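Side-chain contacts in Alpha/beta hydrolase (Legionella pneumophila subsp. pneumophila str. Philadelphia 1, PDB 4EZI), which is of unknown function but adopts the alpha/beta-hydrolase fold and may act as a lipase on triacylglycerols: residues E204-M207 against H208-L212; S228-T231 against Y232-W236; P245-N248 against T249-P252; G257-A260 against V261-L265; P322-G325 against A326-A329. All blocks are in the same frame, centred on the assembly; numbering follows the deposited sequence.

Interaction 1: residues E204-M207 against H208-L212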
loop_
_atom_site.group_PDB
_atom_site.type_symbol
_atom_site.label_atom_id
_atom_site.label_comp_id
_atom_site.label_asym_id
_atom_site.label_seq_id
_atom_site.Cartn_x
_atom_site.Cartn_y
_atom_site.Cartn_z
ATOM N N GLU A 204 15.864 -6.057 9.001
ATOM C CA GLU A 204 17.233 -6.362 8.591
ATOM C C GLU A 204 17.307 -6.753 7.105
ATOM O O GLU A 204 18.177 -6.311 6.365
ATOM C CB GLU A 204 17.841 -7.448 9.489
ATOM C CG GLU A 204 19.328 -7.751 9.153
ATOM C CD GLU A 204 19.968 -8.797 10.062
ATOM O OE1 GLU A 204 19.240 -9.463 10.848
ATOM O OE2 GLU A 204 21.218 -8.937 9.976
ATOM N N GLU A 205 16.390 -7.609 6.675
ATOM C CA GLU A 205 16.375 -8.079 5.292
ATOM C C GLU A 205 16.213 -6.909 4.312
ATOM O O GLU A 205 16.912 -6.814 3.295
ATOM C CB GLU A 205 15.285 -9.138 5.071
ATOM C CG GLU A 205 15.536 -10.475 5.805
ATOM C CD GLU A 205 15.340 -10.417 7.337
ATOM O OE1 GLU A 205 14.652 -9.507 7.883
ATOM O OE2 GLU A 205 15.876 -11.343 8.013
ATOM N N THR A 206 15.266 -6.037 4.608
ATOM C CA THR A 206 14.995 -4.929 3.725
ATOM C C THR A 206 16.135 -3.905 3.756
ATOM O O THR A 206 16.567 -3.425 2.703
ATOM C CB THR A 206 13.618 -4.304 4.031
ATOM O OG1 THR A 206 12.608 -5.298 3.881
ATOM C CG2 THR A 206 13.296 -3.151 3.073
HETATM N N MSE A 207 16.632 -3.552 4.938
HETATM C CA MSE A 207 17.721 -2.578 4.996
HETATM C C MSE A 207 18.930 -3.075 4.229
HETATM O O MSE A 207 19.594 -2.312 3.529
HETATM C CB MSE A 207 18.108 -2.205 6.413
HETATM C CG MSE A 207 17.109 -1.287 7.062
HETATM SE SE MSE A 207 16.881 0.415 6.161
HETATM C CE MSE A 207 15.171 0.040 5.331
ATOM N N HIS A 208 19.310 -4.328 4.430
ATOM C CA HIS A 208 20.477 -4.842 3.708
ATOM C C HIS A 208 20.268 -4.733 2.207
ATOM O O HIS A 208 21.174 -4.328 1.478
ATOM C CB HIS A 208 20.822 -6.233 4.194
ATOM C CG HIS A 208 21.494 -6.242 5.533
ATOM N ND1 HIS A 208 22.011 -7.390 6.080
ATOM C CD2 HIS A 208 21.765 -5.248 6.415
ATOM C CE1 HIS A 208 22.548 -7.113 7.257
ATOM N NE2 HIS A 208 22.420 -5.818 7.478
ATOM N N PHE A 209 19.089 -5.131 1.723
ATOM C CA PHE A 209 18.829 -5.187 0.308
ATOM C C PHE A 209 18.837 -3.776 -0.301
ATOM O O PHE A 209 19.423 -3.554 -1.350
ATOM C CB PHE A 209 17.506 -5.907 0.106
ATOM C CG PHE A 209 17.248 -6.351 -1.291
ATOM C CD1 PHE A 209 17.945 -7.429 -1.802
ATOM C CD2 PHE A 209 16.320 -5.724 -2.083
ATOM C CE1 PHE A 209 17.690 -7.910 -3.049
ATOM C CE2 PHE A 209 16.043 -6.195 -3.330
ATOM C CZ PHE A 209 16.732 -7.302 -3.822
ATOM N N VAL A 210 18.168 -2.836 0.354
ATOM C CA VAL A 210 17.996 -1.515 -0.222
ATOM C C VAL A 210 19.289 -0.706 -0.098
ATOM O O VAL A 210 19.656 0.031 -1.002
ATOM C CB VAL A 210 16.746 -0.819 0.373
ATOM C CG1 VAL A 210 16.529 0.529 -0.243
ATOM C CG2 VAL A 210 15.496 -1.687 0.160
HETATM N N MSE A 211 20.005 -0.846 1.022
HETATM C CA MSE A 211 21.242 -0.089 1.204
HETATM C C MSE A 211 22.407 -0.656 0.415
HETATM O O MSE A 211 23.205 0.106 -0.106
HETATM C CB MSE A 211 21.625 -0.052 2.671
HETATM C CG MSE A 211 20.706 0.783 3.520
HETATM SE SE MSE A 211 21.529 1.338 5.173
HETATM C CE MSE A 211 20.544 2.978 5.450
ATOM N N LEU A 212 22.523 -1.995 0.376
ATOM C CA LEU A 212 23.724 -2.649 -0.196
ATOM C C LEU A 212 23.520 -3.363 -1.512
ATOM O O LEU A 212 24.505 -3.644 -2.191
ATOM C CB LEU A 212 24.316 -3.642 0.804
ATOM C CG LEU A 212 24.856 -3.043 2.091
ATOM C CD1 LEU A 212 25.221 -4.140 3.074
ATOM C CD2 LEU A 212 26.076 -2.140 1.830
#

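Interaction 2: residues S228-T231 against Y232-W236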
loop_
_atom_site.group_PDB
_atom_site.type_symbol
_atom_site.label_atom_id
_atom_site.label_comp_id
_atom_site.label_asym_id
_atom_site.label_seq_id
_atom_site.Cartn_x
_atom_site.Cartn_y
_atom_site.Cartn_z
ATOM N N SER A 228 11.037 11.059 6.745
ATOM C CA SER A 228 9.717 10.997 7.347
ATOM C C SER A 228 9.775 10.482 8.785
ATOM O O SER A 228 9.087 11.003 9.668
ATOM C CB SER A 228 8.826 10.102 6.467
ATOM O OG SER A 228 7.521 10.005 7.025
ATOM N N LEU A 229 10.587 9.453 9.041
ATOM C CA LEU A 229 10.658 8.924 10.392
ATOM C C LEU A 229 11.256 9.940 11.365
ATOM O O LEU A 229 10.752 10.109 12.477
ATOM C CB LEU A 229 11.409 7.592 10.436
ATOM C CG LEU A 229 11.154 6.756 11.690
ATOM C CD1 LEU A 229 9.693 6.262 11.752
ATOM C CD2 LEU A 229 12.100 5.573 11.720
ATOM N N GLN A 230 12.341 10.596 10.967
ATOM C CA GLN A 230 12.930 11.607 11.837
ATOM C C GLN A 230 11.951 12.767 12.025
ATOM O O GLN A 230 11.843 13.304 13.133
ATOM C CB GLN A 230 14.265 12.090 11.268
ATOM C CG GLN A 230 14.909 13.219 12.050
ATOM C CD GLN A 230 15.337 12.832 13.465
ATOM O OE1 GLN A 230 15.386 11.661 13.820
ATOM N NE2 GLN A 230 15.634 13.842 14.289
ATOM N N THR A 231 11.247 13.176 10.977
ATOM C CA THR A 231 10.243 14.249 11.093
ATOM C C THR A 231 9.202 13.951 12.160
ATOM O O THR A 231 8.932 14.785 13.027
ATOM C CB THR A 231 9.549 14.519 9.740
ATOM O OG1 THR A 231 10.501 15.057 8.816
ATOM C CG2 THR A 231 8.365 15.473 9.891
ATOM N N TYR A 232 8.652 12.742 12.129
ATOM C CA TYR A 232 7.534 12.421 13.019
ATOM C C TYR A 232 7.968 11.907 14.388
ATOM O O TYR A 232 7.248 12.118 15.357
ATOM C CB TYR A 232 6.584 11.406 12.360
ATOM C CG TYR A 232 5.706 12.071 11.330
ATOM C CD1 TYR A 232 4.710 12.938 11.751
ATOM C CD2 TYR A 232 5.881 11.878 9.958
ATOM C CE1 TYR A 232 3.920 13.611 10.843
ATOM C CE2 TYR A 232 5.063 12.543 9.048
ATOM C CZ TYR A 232 4.067 13.388 9.506
ATOM O OH TYR A 232 3.235 14.074 8.654
ATOM N N LYS A 233 9.120 11.257 14.473
ATOM C CA LYS A 233 9.526 10.540 15.705
ATOM C C LYS A 233 10.810 11.046 16.352
ATOM O O LYS A 233 11.065 10.741 17.510
ATOM C CB LYS A 233 9.661 9.049 15.431
ATOM C CG LYS A 233 8.428 8.414 14.842
ATOM C CD LYS A 233 7.188 8.557 15.752
ATOM C CE LYS A 233 5.939 7.906 15.151
ATOM N NZ LYS A 233 4.718 8.288 15.922
ATOM N N SER A 234 11.651 11.765 15.605
ATOM C CA SER A 234 12.892 12.316 16.138
ATOM C C SER A 234 13.726 11.286 16.908
ATOM O O SER A 234 14.252 11.556 17.998
ATOM C CB SER A 234 12.620 13.552 16.997
ATOM O OG SER A 234 13.822 14.279 17.158
ATOM N N TYR A 235 13.907 10.116 16.312
ATOM C CA TYR A 235 14.708 9.075 16.946
ATOM C C TYR A 235 16.203 9.398 16.955
ATOM O O TYR A 235 16.942 8.841 17.768
ATOM C CB TYR A 235 14.489 7.708 16.284
ATOM C CG TYR A 235 13.109 7.107 16.446
ATOM C CD1 TYR A 235 12.410 7.169 17.666
ATOM C CD2 TYR A 235 12.493 6.462 15.384
ATOM C CE1 TYR A 235 11.147 6.573 17.816
ATOM C CE2 TYR A 235 11.224 5.885 15.514
ATOM C CZ TYR A 235 10.559 5.960 16.730
ATOM O OH TYR A 235 9.313 5.414 16.875
ATOM N N TRP A 236 16.643 10.274 16.058
ATOM C CA TRP A 236 18.035 10.692 15.978
ATOM C C TRP A 236 18.162 12.155 16.427
ATOM O O TRP A 236 17.158 12.829 16.674
ATOM C CB TRP A 236 18.601 10.462 14.556
ATOM C CG TRP A 236 18.597 8.992 14.230
ATOM C CD1 TRP A 236 19.591 8.090 14.548
ATOM C CD2 TRP A 236 17.554 8.229 13.612
ATOM N NE1 TRP A 236 19.224 6.830 14.168
ATOM C CE2 TRP A 236 17.981 6.885 13.589
ATOM C CE3 TRP A 236 16.304 8.552 13.064
ATOM C CZ2 TRP A 236 17.207 5.866 13.026
ATOM C CZ3 TRP A 236 15.554 7.548 12.494
ATOM C CH2 TRP A 236 16.002 6.221 12.489
#

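Interaction 3: residues P245-N248 against T249-P252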
loop_
_atom_site.group_PDB
_atom_site.type_symbol
_atom_site.label_atom_id
_atom_site.label_comp_id
_atom_site.label_asym_id
_atom_site.label_seq_id
_atom_site.Cartn_x
_atom_site.Cartn_y
_atom_site.Cartn_z
ATOM N N PRO A 245 25.797 16.169 3.647
ATOM C CA PRO A 245 25.496 17.346 2.849
ATOM C C PRO A 245 25.767 17.064 1.370
ATOM O O PRO A 245 26.690 16.321 1.046
ATOM C CB PRO A 245 26.430 18.413 3.407
ATOM C CG PRO A 245 27.600 17.613 3.901
ATOM C CD PRO A 245 27.004 16.363 4.472
ATOM N N PRO A 246 25.012 17.720 0.475
ATOM C CA PRO A 246 23.908 18.651 0.741
ATOM C C PRO A 246 22.534 17.970 0.841
ATOM O O PRO A 246 21.517 18.653 0.826
ATOM C CB PRO A 246 23.948 19.534 -0.496
ATOM C CG PRO A 246 24.262 18.526 -1.608
ATOM C CD PRO A 246 25.257 17.564 -0.977
ATOM N N TYR A 247 22.507 16.647 0.939
ATOM C CA TYR A 247 21.254 15.894 0.965
ATOM C C TYR A 247 20.410 16.170 2.191
ATOM O O TYR A 247 19.182 16.056 2.155
ATOM C CB TYR A 247 21.529 14.386 0.813
ATOM C CG TYR A 247 22.287 14.140 -0.468
ATOM C CD1 TYR A 247 21.658 14.292 -1.692
ATOM C CD2 TYR A 247 23.654 13.837 -0.467
ATOM C CE1 TYR A 247 22.345 14.135 -2.882
ATOM C CE2 TYR A 247 24.338 13.669 -1.650
ATOM C CZ TYR A 247 23.674 13.835 -2.857
ATOM O OH TYR A 247 24.361 13.667 -4.041
ATOM N N ASN A 248 21.062 16.604 3.265
ATOM C CA ASN A 248 20.372 17.038 4.458
ATOM C C ASN A 248 19.381 18.156 4.202
ATOM O O ASN A 248 18.342 18.216 4.874
ATOM C CB ASN A 248 21.359 17.424 5.566
ATOM C CG ASN A 248 22.314 18.547 5.179
ATOM O OD1 ASN A 248 22.703 18.701 4.019
ATOM N ND2 ASN A 248 22.674 19.349 6.154
ATOM N N THR A 249 19.664 19.043 3.246
ATOM C CA THR A 249 18.722 20.103 2.894
ATOM C C THR A 249 18.013 19.839 1.562
ATOM O O THR A 249 16.894 20.320 1.371
ATOM C CB THR A 249 19.379 21.481 2.911
ATOM O OG1 THR A 249 20.456 21.500 1.973
ATOM C CG2 THR A 249 19.842 21.884 4.291
ATOM N N LEU A 250 18.622 19.091 0.645
ATOM C CA LEU A 250 17.976 18.763 -0.618
ATOM C C LEU A 250 16.799 17.828 -0.428
ATOM O O LEU A 250 15.757 18.002 -1.073
ATOM C CB LEU A 250 18.991 18.164 -1.566
ATOM C CG LEU A 250 18.527 17.824 -2.958
ATOM C CD1 LEU A 250 17.926 19.052 -3.672
ATOM C CD2 LEU A 250 19.658 17.225 -3.757
ATOM N N ILE A 251 16.951 16.795 0.399
ATOM C CA ILE A 251 15.893 15.822 0.573
ATOM C C ILE A 251 14.568 16.453 1.039
ATOM O O ILE A 251 13.514 16.152 0.477
ATOM C CB ILE A 251 16.363 14.626 1.427
ATOM C CG1 ILE A 251 17.355 13.798 0.592
ATOM C CG2 ILE A 251 15.185 13.783 1.948
ATOM C CD1 ILE A 251 18.145 12.781 1.361
ATOM N N PRO A 252 14.613 17.338 2.045
ATOM C CA PRO A 252 13.341 18.000 2.417
ATOM C C PRO A 252 12.647 18.729 1.276
ATOM O O PRO A 252 11.418 18.695 1.184
ATOM C CB PRO A 252 13.760 18.965 3.532
ATOM C CG PRO A 252 14.949 18.299 4.159
ATOM C CD PRO A 252 15.682 17.604 3.027
HETATM O O HOH W 1 22.961 21.324 3.026
#

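Interaction 4: residues G257-A260 against V261-L265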
loop_
_atom_site.group_PDB
_atom_site.type_symbol
_atom_site.label_atom_id
_atom_site.label_comp_id
_atom_site.label_asym_id
_atom_site.label_seq_id
_atom_site.Cartn_x
_atom_site.Cartn_y
_atom_site.Cartn_z
ATOM N N GLY A 257 6.204 17.038 -1.896
ATOM C CA GLY A 257 4.959 16.610 -2.494
ATOM C C GLY A 257 4.700 17.152 -3.889
ATOM O O GLY A 257 3.688 16.798 -4.499
ATOM N N TYR A 258 5.628 17.980 -4.404
ATOM C CA TYR A 258 5.451 18.679 -5.679
ATOM C C TYR A 258 6.624 18.468 -6.621
ATOM O O TYR A 258 6.769 19.180 -7.595
ATOM C CB TYR A 258 5.179 20.175 -5.437
ATOM C CG TYR A 258 3.899 20.342 -4.679
ATOM C CD1 TYR A 258 2.675 20.219 -5.327
ATOM C CD2 TYR A 258 3.890 20.521 -3.305
ATOM C CE1 TYR A 258 1.489 20.302 -4.645
ATOM C CE2 TYR A 258 2.686 20.606 -2.613
ATOM C CZ TYR A 258 1.490 20.508 -3.294
ATOM O OH TYR A 258 0.286 20.603 -2.621
ATOM N N HIS A 259 7.460 17.475 -6.333
ATOM C CA HIS A 259 8.503 17.061 -7.272
ATOM C C HIS A 259 8.097 15.770 -7.916
ATOM O O HIS A 259 7.777 14.790 -7.233
ATOM C CB HIS A 259 9.854 16.883 -6.562
ATOM C CG HIS A 259 10.505 18.170 -6.183
ATOM N ND1 HIS A 259 10.007 19.007 -5.206
ATOM C CD2 HIS A 259 11.637 18.752 -6.651
ATOM C CE1 HIS A 259 10.799 20.061 -5.106
ATOM N NE2 HIS A 259 11.798 19.926 -5.963
ATOM N N ALA A 260 8.126 15.747 -9.243
ATOM C CA ALA A 260 7.832 14.541 -9.991
ATOM C C ALA A 260 8.846 13.452 -9.605
ATOM O O ALA A 260 10.037 13.714 -9.400
ATOM C CB ALA A 260 7.876 14.777 -11.513
ATOM N N VAL A 261 8.376 12.223 -9.517
ATOM C CA VAL A 261 9.235 11.146 -9.104
ATOM C C VAL A 261 10.506 11.022 -9.992
ATOM O O VAL A 261 11.595 10.790 -9.478
ATOM C CB VAL A 261 8.470 9.815 -8.972
ATOM C CG1 VAL A 261 7.819 9.425 -10.291
ATOM C CG2 VAL A 261 9.423 8.758 -8.504
ATOM N N ASP A 262 10.416 11.224 -11.300
ATOM C CA ASP A 262 11.620 11.134 -12.130
ATOM C C ASP A 262 12.645 12.226 -11.761
ATOM O O ASP A 262 13.854 11.992 -11.832
ATOM C CB ASP A 262 11.273 11.141 -13.629
ATOM C CG ASP A 262 10.820 12.501 -14.115
ATOM O OD1 ASP A 262 10.059 13.170 -13.385
ATOM O OD2 ASP A 262 11.224 12.919 -15.224
ATOM N N GLU A 263 12.169 13.405 -11.350
ATOM C CA GLU A 263 13.070 14.465 -10.941
ATOM C C GLU A 263 13.773 14.100 -9.636
ATOM O O GLU A 263 14.966 14.360 -9.469
ATOM C CB GLU A 263 12.364 15.821 -10.772
ATOM C CG GLU A 263 13.284 16.893 -10.122
ATOM C CD GLU A 263 12.695 18.298 -10.029
ATOM O OE1 GLU A 263 11.462 18.462 -10.162
ATOM O OE2 GLU A 263 13.486 19.245 -9.791
ATOM N N ILE A 264 13.043 13.469 -8.716
ATOM C CA ILE A 264 13.623 13.003 -7.457
ATOM C C ILE A 264 14.721 11.993 -7.722
ATOM O O ILE A 264 15.838 12.108 -7.201
ATOM C CB ILE A 264 12.523 12.426 -6.519
ATOM C CG1 ILE A 264 11.503 13.520 -6.176
ATOM C CG2 ILE A 264 13.159 11.798 -5.281
ATOM C CD1 ILE A 264 10.264 13.012 -5.413
ATOM N N LEU A 265 14.417 11.030 -8.591
ATOM C CA LEU A 265 15.386 9.989 -8.886
ATOM C C LEU A 265 16.638 10.554 -9.554
ATOM O O LEU A 265 17.744 10.110 -9.270
ATOM C CB LEU A 265 14.757 8.894 -9.755
ATOM C CG LEU A 265 13.642 8.116 -9.074
ATOM C CD1 LEU A 265 12.976 7.213 -10.066
ATOM C CD2 LEU A 265 14.176 7.289 -7.917
HETATM O O HOH W 2 9.026 18.089 -10.855
#

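Interaction 5: residues P322-G325 against A326-A329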
loop_
_atom_site.group_PDB
_atom_site.type_symbol
_atom_site.label_atom_id
_atom_site.label_comp_id
_atom_site.label_asym_id
_atom_site.label_seq_id
_atom_site.Cartn_x
_atom_site.Cartn_y
_atom_site.Cartn_z
ATOM N N PRO A 322 13.327 -7.392 -1.088
ATOM C CA PRO A 322 13.951 -8.703 -1.178
ATOM C C PRO A 322 12.938 -9.828 -1.165
ATOM O O PRO A 322 12.151 -9.965 -0.224
ATOM C CB PRO A 322 14.834 -8.761 0.067
ATOM C CG PRO A 322 14.172 -7.857 1.042
ATOM C CD PRO A 322 13.589 -6.748 0.207
ATOM N N TYR A 323 12.977 -10.675 -2.177
ATOM C CA TYR A 323 12.102 -11.843 -2.209
ATOM C C TYR A 323 12.378 -12.758 -1.026
ATOM O O TYR A 323 11.466 -13.423 -0.532
ATOM C CB TYR A 323 12.204 -12.581 -3.547
ATOM C CG TYR A 323 11.010 -13.493 -3.747
ATOM C CD1 TYR A 323 9.837 -12.992 -4.299
ATOM C CD2 TYR A 323 11.021 -14.811 -3.349
ATOM C CE1 TYR A 323 8.729 -13.759 -4.463
ATOM C CE2 TYR A 323 9.874 -15.609 -3.500
ATOM C CZ TYR A 323 8.731 -15.062 -4.058
ATOM O OH TYR A 323 7.602 -15.831 -4.223
ATOM N N ALA A 324 13.632 -12.798 -0.560
ATOM C CA ALA A 324 13.962 -13.568 0.640
ATOM C C ALA A 324 13.115 -13.147 1.839
ATOM O O ALA A 324 12.829 -13.956 2.717
ATOM C CB ALA A 324 15.454 -13.474 0.968
ATOM N N GLY A 325 12.733 -11.877 1.906
ATOM C CA GLY A 325 11.849 -11.439 2.976
ATOM C C GLY A 325 10.466 -12.086 2.879
ATOM O O GLY A 325 9.887 -12.500 3.876
ATOM N N ALA A 326 9.953 -12.204 1.661
ATOM C CA ALA A 326 8.650 -12.863 1.453
ATOM C C ALA A 326 8.729 -14.330 1.876
ATOM O O ALA A 326 7.807 -14.856 2.513
ATOM C CB ALA A 326 8.204 -12.738 0.005
ATOM N N GLU A 327 9.833 -14.988 1.551
ATOM C CA GLU A 327 10.014 -16.395 1.914
ATOM C C GLU A 327 10.050 -16.562 3.431
ATOM O O GLU A 327 9.398 -17.446 4.007
ATOM C CB GLU A 327 11.267 -16.956 1.248
ATOM C CG GLU A 327 11.119 -17.071 -0.247
ATOM C CD GLU A 327 12.386 -17.432 -0.991
ATOM O OE1 GLU A 327 13.469 -16.932 -0.598
ATOM O OE2 GLU A 327 12.277 -18.163 -2.006
HETATM N N MSE A 328 10.764 -15.669 4.099
HETATM C CA MSE A 328 10.830 -15.646 5.564
HETATM C C MSE A 328 9.444 -15.431 6.172
HETATM O O MSE A 328 9.023 -16.136 7.092
HETATM C CB MSE A 328 11.769 -14.526 6.002
HETATM C CG MSE A 328 11.744 -14.232 7.484
HETATM SE SE MSE A 328 12.707 -12.590 7.812
HETATM C CE MSE A 328 11.374 -11.345 7.109
ATOM N N ALA A 329 8.695 -14.458 5.643
ATOM C CA ALA A 329 7.350 -14.165 6.146
ATOM C C ALA A 329 6.426 -15.366 5.935
ATOM O O ALA A 329 5.626 -15.698 6.819
ATOM C CB ALA A 329 6.780 -12.929 5.462
#

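Interaction 1: residues E204-M207 against H208-L212
Glu204 and His208 meet through different first torsions: CG of Glu204 is anti to the backbone N (chi1 -176°), with the chain extended beyond it, while the imidazole of His208 is anti to its carbonyl carbon (chi1 -75°), turned beside its own N toward Glu204. The methylene CG of Glu204 lies over one face of the His208 ring, displaced from its centre, 4.0 Å from the centroid, a CH-pi contact. Beyond it the carboxylate stands almost perpendicular to the imidazole, 85° between the planes, and its OE2 comes to 3.5 Å from CE1 of His208. The polar end of the ring is engaged otherwise: His208 NE2 hydrogen-bonds to the carbonyl O of Ile285, and Glu204 OE2 makes a long, weak ion pair with Lys287. Helix 203-212, which carries these groups, is the first helix after strand 193-197 and opens the helical insertion before strand 310-314, probably a cap or lid as in related alpha/beta hydrolases. Its i to i+4 ladder is regular, from His208 N to Glu204 O at 3.0 Å through to Met211 N on Met207 O at 2.9 Å. On another face Thr206 and Val210 run alongside each other, their CG2 methyls 3.9 Å apart; the hydroxyl of Thr206 turns back along the helix to the carbonyl of Gly202. Met207 and Met211, both selenomethionine, pack on Leu222 of helix 218-233. The bent chain of Met207 also reaches Ile284 of helix 278-285, and a bound di(hydroxyethyl)ether lies about 4 Å from its side chain.

Interaction 2: residues S228-T231 against Y232-W236
Gln230 grips the backbone of Trp236 with its side-chain amide, where helix 218-233 ends and the chain turns away. The side chain of Gln230 leaves anti to its backbone N (chi1 176°) and folds at chi2 (65°), which carries the amide along to Trp236. Both ends of that amide are used: OE1 takes the N-H of Trp236 at 2.9 Å, in the carbonyl plane and on a lone pair, while NE2 donates to Trp236 O at 3.0 Å from well above that carbonyl's plane. The two bonds fix the amide's rotation and tie the departing chain to the last turn. OE1 also lies in plane at the edge of the indole, 3.3 Å from Trp236 CE3. The turn is made by Ser234, whose phi is positive and whose N still bonds to Gln230 O. Leu229 presents CD2 to the rim of Tyr235, 3.8 Å from CD2 of that ring and in its plane, and the same methyl meets Trp236 CH2. Tyr232 extends the other way, with Ser228 OG in plane at its ring edge, 3.8 Å from CD2; its OH is bound by the carbonyl of Leu128, as Ser228 OG is by that of His129. Trp236 NE1 binds Asp289. Helix 239-242 packs on Gln230 through Phe239 and Ile242, and helix 292-299 covers Leu229, Tyr235 and Trp236 through Ile294 and Leu295.

Interaction 3: residues P245-N248 against T249-P252
Thr249 and Leu250 both turn their backbone N-H groups onto the carbonyl of Pro246, preceded by a cis peptide bond and at the N-cap position of helix 247-254. This helix belongs to the helical insertion between strands 193-197 and 310-314. Among the hydrogen bonds, Leu250 N lies in the plane of the Pro246 carbonyl, 2.9 Å from its O, with an N-H...O angle of 159°, whereas Thr249 N comes from above the plane, 3.1 Å from Pro246 O. One residue on, Ile251 N continues the ladder to Tyr247 O. Pro252 has no N-H to give, and its CD sits 3.3 Å from Asn248 O where such a donor would be, kinking the helix. A water joins the neighbouring side chains of Asn248 and Thr249: it donates to Asn248 OD1 at 2.8 Å and is 2.7 Å from Thr249 OG1. Both groups, Asn248 CG (chi1 59°) and Thr249 OG1 (chi1 60°), sit between their own backbone N and carbonyl carbon. Asn248 ND2 is directed to Asp240, so the amide is held at both ends. The apolar contacts lie on another side of the helix. Tyr247 and Leu250 run alongside one another, with Leu250 CD2 at 4.1 Å from ring atom CD1 of Tyr247, and Ile251 CD1 touches Tyr247 CB at 3.8 Å. Ile251 and Pro252 turn to Tyr227 of helix 218-233. The polar groups and the water thus keep to the outer side while Ile251 is buried against helix 218-233, and one carbonyl accepts two backbone donors in the opening turn.

Interaction 4: residues G257-A260 against V261-L265
Ala260 O is reached by two backbone N-H groups of the helix it caps. Ile264 N bonds to it at 3.1 Å, nearly along the C=O axis, and Glu263 N adds a weak bond at 2.9 Å, with an N-H...O angle of 122°. At the other end of the same residue, Ala260 N donates to a water that in turn donates to Glu263 OE1 at 2.6 Å, so the carboxylate reaches back to the capping residue through solvent. The extended chain of Glu263, anti to its backbone N at chi1 171°, also brings its carboxylate to the CD2 corner of the imidazole of His259. Their planes are 48° apart, and Glu263 OE1 packs 3.5 Å from His259 CD2. ND1 of the same ring bonds to Asp256. Nearer the backbone, His259 CB rests 3.8 Å from CG1 of Ile264, whose CD1 lies against the carbonyl O of His259. This is the start of helix 261-267, joined to the loop before it. Glu86 accepts from Val261 N, and Phe85 packs on Val261 and Ile264. Acidic groups at this amino-terminal end, Glu86 on Val261 N and Glu263 on the water, would probably be favoured by the helix dipole.

Interaction 5: residues P322-G325 against A326-A329
Near its amino-terminal end helix 323-334 carries i+4 to i bonds from the N-H groups of Glu327, Met328 and Ala329 to the carbonyls of Tyr323, Ala324 and Gly325, with Ala329 N 2.9 Å from Gly325 O. Along one side of this turn Tyr323 and Glu327 meet. CG of Tyr323 is anti to the backbone N (chi1 -162°), and the glutamate chain, anti to its own carbonyl carbon (chi1 -69°) and extended beyond CG, crosses the phenol at about a right angle. Glu327 CG touches Tyr323 CE2 at 3.8 Å, and the carboxylate, its plane 74° from the ring's, brings OE2 into the ring plane at the edge, 3.8 Å from CD2 of Tyr323. The arrangement is probably favourable, since the C-H rim of an aromatic ring is slightly positive. Glu327 OE1 meanwhile lies 3.6 Å from the CA of Ala324. In one of its two conformers the selenomethionine Met328 folds back through a bend at chi3, bringing its terminal methyl against the carbonyl of Gly325, where the glycine offers backbone alone. Ala326 CB packs on Tyr323 O. The helix forms the crossover between parallel strands 310-314 and 340-344 of the central sheet, a beta-alpha-beta unit. Tyr323 and Glu327 lie on Ile342 of strand 340-344, Ala329 on the loop residues Tyr201 and Tyr302, and Pro322 faces Thr206 and Phe209 of helix 203-212.

Overall arrangement
Interactions 1 to 4 lie in the helical insertion between strands 193-197 and 310-314, whereas interaction 5 is on a helix of the core beta-alpha-beta unit. Interactions 1 and 5 touch directly, their centres 12 Å apart: Phe209 CD2 lies 3.6 Å from Pro322 N, and Glu205 O is 3.7 Å from Pro322 CG. Both are near a probable Ser-His-Asp triad (Ser169, His351, Asp318), with Phe209 and Tyr323 close to it but not in contact. The di(hydroxyethyl)ether beside Met207 is about 7 Å from the side chain of Pro322. The centres of interactions 2 and 3 are 15 Å apart, and those of interactions 3 and 5 are 32 Å apart.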